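Local coordinates for protein PilM (Pseudomonas aeruginosa, PDB 3HG9) that is of unknown function but, as a plasmid-associated PilM-family protein, probably takes part in the assembly or function of pili, at residues Arg17-Tyr22 with Val55-Tyr60; Arg23-Glu28 with Leu45-Trp50. One frame throughout, in Å; residues are numbered along the deposited sequence.

Overall arrangement
From the N terminus the chain enters the long helix 12-31, which supplies the first segment of both contacts in turn: R17-Y22 to contact 1, R23-E28 to contact 2. Beyond the helix an irregular loop doubles back, and L45-W50 closes contact 2 against the later turns. The chain continues to V55-Y60, which leads into strand 57-62 and closes contact 1 against the middle turns. The loop closed by contact 2 is therefore nested inside that of contact 1. Together they tie helix, connecting loop and the hairpin of strands 57-62 and 65-70 into one unit. The two contacts meet where Y22 CE1 lies 3.3 Å from L45 CD2, and both adjoin the second subunit.

Contact 1 (Arg17-Tyr22 with Val55-Tyr60); sequences RSLLLY and VRLQGY
S18 O is gripped by one hydrogen bond, from the backbone N-H of Y22 at 2.7 Å, the regular bond of an α-helix; a methyl of L57, CD1, lies beside the same oxygen. The motif is a helix packed on a two-stranded antiparallel hairpin: helix 12-31 lies against strands 57-62 and 65-70. Near this contact the axes of 17-22 and 57-60 approach to 9.4 Å and cross at -26°, so the helix runs roughly along the strand and residues one turn apart, L19 and Y22, face alternate strand residues, L57 and G59. L57 points its side chain at the helix and carries most of the apolar contact. Its two methyls divide the work: CD1 sits 3.7 Å from Y22 CB, at the base of the ring, whereas CD2 reaches 3.6 Å from Y22 CD2, obliquely to the ring. A branched leucine suits this place because it can fill two neighbouring sites at once. L19 crosses L57 obliquely, its CG 4.1 Å from L57 CD2. I70 of the partner strand touches both leucines, and A121 of the second subunit packs on L19, so this apolar layer extends towards the dimer contact. Y22 slides past L57 in the opposite direction. With CG anti to the backbone N (chi1 -178°), its ring carries the contact from L57 at its CD2 to G59 at its CE2. L45 and D42 of the preceding loop also touch Y22. G59 suits the far end because it lets the edge of the ring reach the backbone; a CB here would clash with Y22 CE2. That CE2 stands 3.6 Å from G59 N, obliquely, and at the ring's edge, in its plane, G59 CA lies 3.6 Å from the same CE2.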
loop_
_atom_site.group_PDB
_atom_site.type_symbol
_atom_site.label_atom_id
_atom_site.label_comp_id
_atom_site.label_asym_id
_atom_site.label_seq_id
_atom_site.Cartn_x
_atom_site.Cartn_y
_atom_site.Cartn_z
ATOM N N ARG B 17 3.801 12.345 10.269
ATOM C CA ARG B 17 3.556 11.424 11.363
ATOM C C ARG B 17 2.132 11.518 12.046
ATOM O O ARG B 17 1.466 10.478 12.239
ATOM C CB ARG B 17 4.709 11.559 12.391
ATOM C CG ARG B 17 5.949 10.631 12.079
ATOM C CD ARG B 17 7.002 10.649 13.224
ATOM N NE ARG B 17 7.636 9.359 13.602
ATOM C CZ ARG B 17 8.719 8.818 13.020
ATOM N NH1 ARG B 17 9.332 9.436 12.007
ATOM N NH2 ARG B 17 9.206 7.639 13.429
ATOM N N SER B 18 1.652 12.721 12.358
ATOM C CA SER B 18 0.277 12.893 12.879
ATOM C C SER B 18 -0.768 12.447 11.828
ATOM O O SER B 18 -1.684 11.658 12.115
ATOM C CB SER B 18 0.038 14.376 13.250
ATOM O OG SER B 18 1.090 14.865 14.105
ATOM N N LEU B 19 -0.617 12.931 10.601
ATOM C CA LEU B 19 -1.418 12.389 9.554
ATOM C C LEU B 19 -1.439 10.828 9.611
ATOM O O LEU B 19 -2.515 10.208 9.662
ATOM C CB LEU B 19 -0.890 12.888 8.212
ATOM C CG LEU B 19 -1.854 12.504 7.079
ATOM C CD1 LEU B 19 -1.870 13.658 6.059
ATOM C CD2 LEU B 19 -1.463 11.210 6.347
ATOM N N LEU B 20 -0.265 10.193 9.607
ATOM C CA LEU B 20 -0.232 8.709 9.467
ATOM C C LEU B 20 -0.962 8.105 10.642
ATOM O O LEU B 20 -1.763 7.122 10.530
ATOM C CB LEU B 20 1.205 8.190 9.418
ATOM C CG LEU B 20 1.648 8.641 8.074
ATOM C CD1 LEU B 20 3.062 8.241 7.758
ATOM C CD2 LEU B 20 0.612 8.135 7.010
ATOM N N LEU B 21 -0.722 8.730 11.775
ATOM C CA LEU B 21 -1.316 8.256 12.979
ATOM C C LEU B 21 -2.846 8.394 12.952
ATOM O O LEU B 21 -3.564 7.514 13.452
ATOM C CB LEU B 21 -0.723 9.059 14.098
ATOM C CG LEU B 21 -1.195 8.722 15.474
ATOM C CD1 LEU B 21 -0.103 9.342 16.318
ATOM C CD2 LEU B 21 -2.592 9.322 15.767
ATOM N N TYR B 22 -3.350 9.494 12.392
ATOM C CA TYR B 22 -4.837 9.725 12.318
ATOM C C TYR B 22 -5.418 8.740 11.336
ATOM O O TYR B 22 -6.414 8.054 11.605
ATOM C CB TYR B 22 -5.101 11.099 11.791
ATOM C CG TYR B 22 -6.534 11.523 11.701
ATOM C CD1 TYR B 22 -7.187 12.066 12.793
ATOM C CD2 TYR B 22 -7.202 11.512 10.466
ATOM C CE1 TYR B 22 -8.569 12.504 12.682
ATOM C CE2 TYR B 22 -8.547 11.962 10.332
ATOM C CZ TYR B 22 -9.217 12.435 11.427
ATOM O OH TYR B 22 -10.508 12.883 11.259
ATOM N N VAL B 55 -6.854 20.635 12.673
ATOM C CA VAL B 55 -7.447 20.790 11.375
ATOM C C VAL B 55 -6.397 21.732 10.725
ATOM O O VAL B 55 -5.966 22.750 11.337
ATOM C CB VAL B 55 -8.835 21.300 11.443
ATOM C CG1 VAL B 55 -9.685 20.451 10.499
ATOM C CG2 VAL B 55 -9.337 21.236 12.886
ATOM N N ARG B 56 -5.975 21.452 9.498
ATOM C CA ARG B 56 -6.758 20.847 8.435
ATOM C C ARG B 56 -6.608 19.311 8.231
ATOM O O ARG B 56 -7.013 18.813 7.180
ATOM C CB ARG B 56 -6.423 21.604 7.150
ATOM C CG ARG B 56 -5.025 22.391 7.106
ATOM C CD ARG B 56 -3.816 22.009 8.141
ATOM N NE ARG B 56 -3.842 23.030 9.159
ATOM C CZ ARG B 56 -3.146 24.153 9.109
ATOM N NH1 ARG B 56 -2.291 24.325 8.095
ATOM N NH2 ARG B 56 -3.289 25.095 10.097
ATOM N N LEU B 57 -6.102 18.568 9.229
ATOM C CA LEU B 57 -6.098 17.067 9.172
ATOM C C LEU B 57 -7.499 16.520 9.134
ATOM O O LEU B 57 -8.223 16.451 10.166
ATOM C CB LEU B 57 -5.395 16.391 10.361
ATOM C CG LEU B 57 -4.496 15.182 10.097
ATOM C CD1 LEU B 57 -3.983 14.620 11.457
ATOM C CD2 LEU B 57 -5.015 14.099 9.178
ATOM N N GLN B 58 -7.855 16.092 7.939
ATOM C CA GLN B 58 -9.200 15.691 7.670
ATOM C C GLN B 58 -9.130 14.264 7.313
ATOM O O GLN B 58 -8.100 13.830 6.862
ATOM C CB GLN B 58 -9.747 16.549 6.524
ATOM C CG GLN B 58 -10.140 17.986 6.996
ATOM C CD GLN B 58 -11.031 18.641 5.992
ATOM O OE1 GLN B 58 -10.572 19.523 5.231
ATOM N NE2 GLN B 58 -12.288 18.125 5.874
ATOM N N GLY B 59 -10.205 13.528 7.534
ATOM C CA GLY B 59 -10.246 12.157 7.125
ATOM C C GLY B 59 -11.604 11.898 6.542
ATOM O O GLY B 59 -12.498 12.670 6.832
ATOM N N TYR B 60 -11.753 10.810 5.752
ATOM C CA TYR B 60 -13.020 10.394 5.110
ATOM C C TYR B 60 -13.029 8.853 4.997
ATOM O O TYR B 60 -12.006 8.177 5.196
ATOM C CB TYR B 60 -13.124 11.038 3.705
ATOM C CG TYR B 60 -14.515 11.174 3.085
ATOM C CD1 TYR B 60 -15.507 11.932 3.724
ATOM C CD2 TYR B 60 -14.835 10.598 1.840
ATOM C CE1 TYR B 60 -16.796 12.075 3.173
ATOM C CE2 TYR B 60 -16.117 10.746 1.278
ATOM C CZ TYR B 60 -17.096 11.499 1.963
ATOM O OH TYR B 60 -18.393 11.702 1.509
#

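Contact 2 (Arg23-Glu28 with Leu45-Trp50); sequences RSRLAE and LGLPAW
R25 leaves the helix with its CB directed at the loop, and CB at once meets two leucines: L45 CB at 4.0 Å and L47 CD2 at the same distance. The setting is a helix-loop packing in which an irregular segment, L45-W50, passes obliquely beside helix 12-31, nearest at R25 and L45. The R25 chain bends at its second torsion (chi2 -55°) and is extended thereafter, so that its aliphatic part lies along the loop instead of pointing straight out. CG is pressed tightly against L47 CD2, 3.3 Å away, as the two side chains slide past each other in opposite directions. L47 also packs on L21 and Y22, so an apolar branched chain fits between the arginine methylenes and the helix. CD comes next, 3.8 Å from L45 O. At the tip, the flat guanidinium has G46 O over one face, 3.9 Å above the plane and near its centre. An oxygen so placed is not in line with an N-H; any attraction is probably diffuse, between the positive group and the carbonyl dipole. NH2 ends tip to tip with the apolar ring of P48, 3.9 Å from its CD. Arginine thus suits this partly exposed edge of the packing, using apolar methylenes against leucine while its charged end lies under one carbonyl oxygen without a hydrogen bond to it. G46 adopts positive phi (86°), where a CB would jam against the preceding carbonyl O. L26 brings CD2 to 4.5 Å from L45 CD2, a loose apolar touch. P40 packs on both these leucines, and L26 also reaches S66 of strand 65-70. R23 forms a salt bridge with D88 of the second subunit. Within the loop, P48 CB lies 3.4 Å above the plane of the W50 ring, offset toward its rim.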
loop_
_atom_site.group_PDB
_atom_site.type_symbol
_atom_site.label_atom_id
_atom_site.label_comp_id
_atom_site.label_asym_id
_atom_site.label_seq_id
_atom_site.Cartn_x
_atom_site.Cartn_y
_atom_site.Cartn_z
ATOM N N ARG B 23 -4.736 8.643 10.200
ATOM C CA ARG B 23 -5.096 7.663 9.194
ATOM C C ARG B 23 -5.381 6.272 9.793
ATOM O O ARG B 23 -6.384 5.590 9.451
ATOM C CB ARG B 23 -4.010 7.536 8.092
ATOM C CG ARG B 23 -4.522 6.640 6.932
ATOM C CD ARG B 23 -3.582 6.525 5.794
ATOM N NE ARG B 23 -2.578 5.478 6.013
ATOM C CZ ARG B 23 -1.725 5.050 5.082
ATOM N NH1 ARG B 23 -1.790 5.584 3.871
ATOM N NH2 ARG B 23 -0.796 4.098 5.360
ATOM N N SER B 24 -4.508 5.821 10.670
ATOM C CA SER B 24 -4.674 4.463 11.139
ATOM C C SER B 24 -5.873 4.309 12.031
ATOM O O SER B 24 -6.479 3.233 12.063
ATOM C CB SER B 24 -3.414 4.014 11.854
ATOM O OG SER B 24 -2.420 3.811 10.915
ATOM N N ARG B 25 -6.202 5.358 12.781
ATOM C CA ARG B 25 -7.472 5.399 13.564
ATOM C C ARG B 25 -8.714 5.315 12.724
ATOM O O ARG B 25 -9.680 4.725 13.133
ATOM C CB ARG B 25 -7.555 6.665 14.387
ATOM C CG ARG B 25 -6.471 6.721 15.401
ATOM C CD ARG B 25 -6.505 5.482 16.269
ATOM N NE ARG B 25 -5.571 5.634 17.376
ATOM C CZ ARG B 25 -5.435 4.758 18.363
ATOM N NH1 ARG B 25 -6.191 3.658 18.374
ATOM N NH2 ARG B 25 -4.541 4.990 19.329
ATOM N N LEU B 26 -8.716 5.953 11.566
ATOM C CA LEU B 26 -9.738 5.653 10.551
ATOM C C LEU B 26 -9.611 4.219 10.011
ATOM O O LEU B 26 -10.610 3.530 9.962
ATOM C CB LEU B 26 -9.640 6.591 9.372
ATOM C CG LEU B 26 -9.837 8.081 9.555
ATOM C CD1 LEU B 26 -9.358 8.704 8.249
ATOM C CD2 LEU B 26 -11.330 8.401 9.823
ATOM N N ALA B 27 -8.415 3.761 9.596
ATOM C CA ALA B 27 -8.317 2.425 8.994
ATOM C C ALA B 27 -9.163 1.522 9.856
ATOM O O ALA B 27 -9.993 0.785 9.351
ATOM C CB ALA B 27 -6.890 1.893 8.947
ATOM N N GLU B 28 -8.984 1.605 11.166
ATOM C CA GLU B 28 -9.380 0.474 11.979
ATOM C C GLU B 28 -10.780 0.598 12.514
ATOM O O GLU B 28 -11.460 -0.398 12.721
ATOM C CB GLU B 28 -8.374 0.215 13.090
ATOM C CG GLU B 28 -7.223 -0.750 12.682
ATOM C CD GLU B 28 -6.139 -0.785 13.747
ATOM O OE1 GLU B 28 -5.275 -1.704 13.750
ATOM O OE2 GLU B 28 -6.156 0.122 14.615
ATOM N N LEU B 45 -12.906 7.418 16.724
ATOM C CA LEU B 45 -11.465 7.242 16.447
ATOM C C LEU B 45 -10.681 6.799 17.726
ATOM O O LEU B 45 -9.981 5.784 17.707
ATOM C CB LEU B 45 -10.881 8.484 15.748
ATOM C CG LEU B 45 -11.232 8.862 14.291
ATOM C CD1 LEU B 45 -12.607 9.178 14.127
ATOM C CD2 LEU B 45 -10.530 10.094 13.867
ATOM N N GLY B 46 -10.829 7.491 18.850
ATOM C CA GLY B 46 -10.242 6.986 20.115
ATOM C C GLY B 46 -8.810 7.446 20.216
ATOM O O GLY B 46 -7.912 6.737 20.725
ATOM N N LEU B 47 -8.596 8.640 19.677
ATOM C CA LEU B 47 -7.257 9.173 19.535
ATOM C C LEU B 47 -6.607 9.344 20.914
ATOM O O LEU B 47 -7.304 9.360 21.953
ATOM C CB LEU B 47 -7.314 10.501 18.752
ATOM C CG LEU B 47 -7.656 10.365 17.277
ATOM C CD1 LEU B 47 -8.011 11.654 16.735
ATOM C CD2 LEU B 47 -6.443 9.841 16.532
ATOM N N PRO B 48 -5.266 9.425 20.936
ATOM C CA PRO B 48 -4.545 9.650 22.190
ATOM C C PRO B 48 -4.934 10.934 22.920
ATOM O O PRO B 48 -5.295 11.938 22.296
ATOM C CB PRO B 48 -3.064 9.723 21.755
ATOM C CG PRO B 48 -3.025 9.303 20.243
ATOM C CD PRO B 48 -4.404 8.851 19.865
ATOM N N ALA B 49 -4.804 10.867 24.247
ATOM C CA ALA B 49 -5.095 11.930 25.155
ATOM C C ALA B 49 -4.411 13.169 24.648
ATOM O O ALA B 49 -5.079 14.176 24.309
ATOM C CB ALA B 49 -4.613 11.565 26.592
ATOM N N TRP B 50 -3.081 13.053 24.568
ATOM C CA TRP B 50 -2.186 14.186 24.233
ATOM C C TRP B 50 -2.410 14.809 22.850
ATOM O O TRP B 50 -2.155 15.999 22.648
ATOM C CB TRP B 50 -0.736 13.728 24.289
ATOM C CG TRP B 50 -0.446 12.308 23.782
ATOM C CD1 TRP B 50 -0.375 11.145 24.543
ATOM C CD2 TRP B 50 -0.075 11.919 22.439
ATOM N NE1 TRP B 50 -0.008 10.065 23.741
ATOM C CE2 TRP B 50 0.159 10.512 22.448
ATOM C CE3 TRP B 50 0.052 12.621 21.217
ATOM C CZ2 TRP B 50 0.523 9.805 21.286
ATOM C CZ3 TRP B 50 0.402 11.916 20.072
ATOM C CH2 TRP B 50 0.658 10.523 20.120
#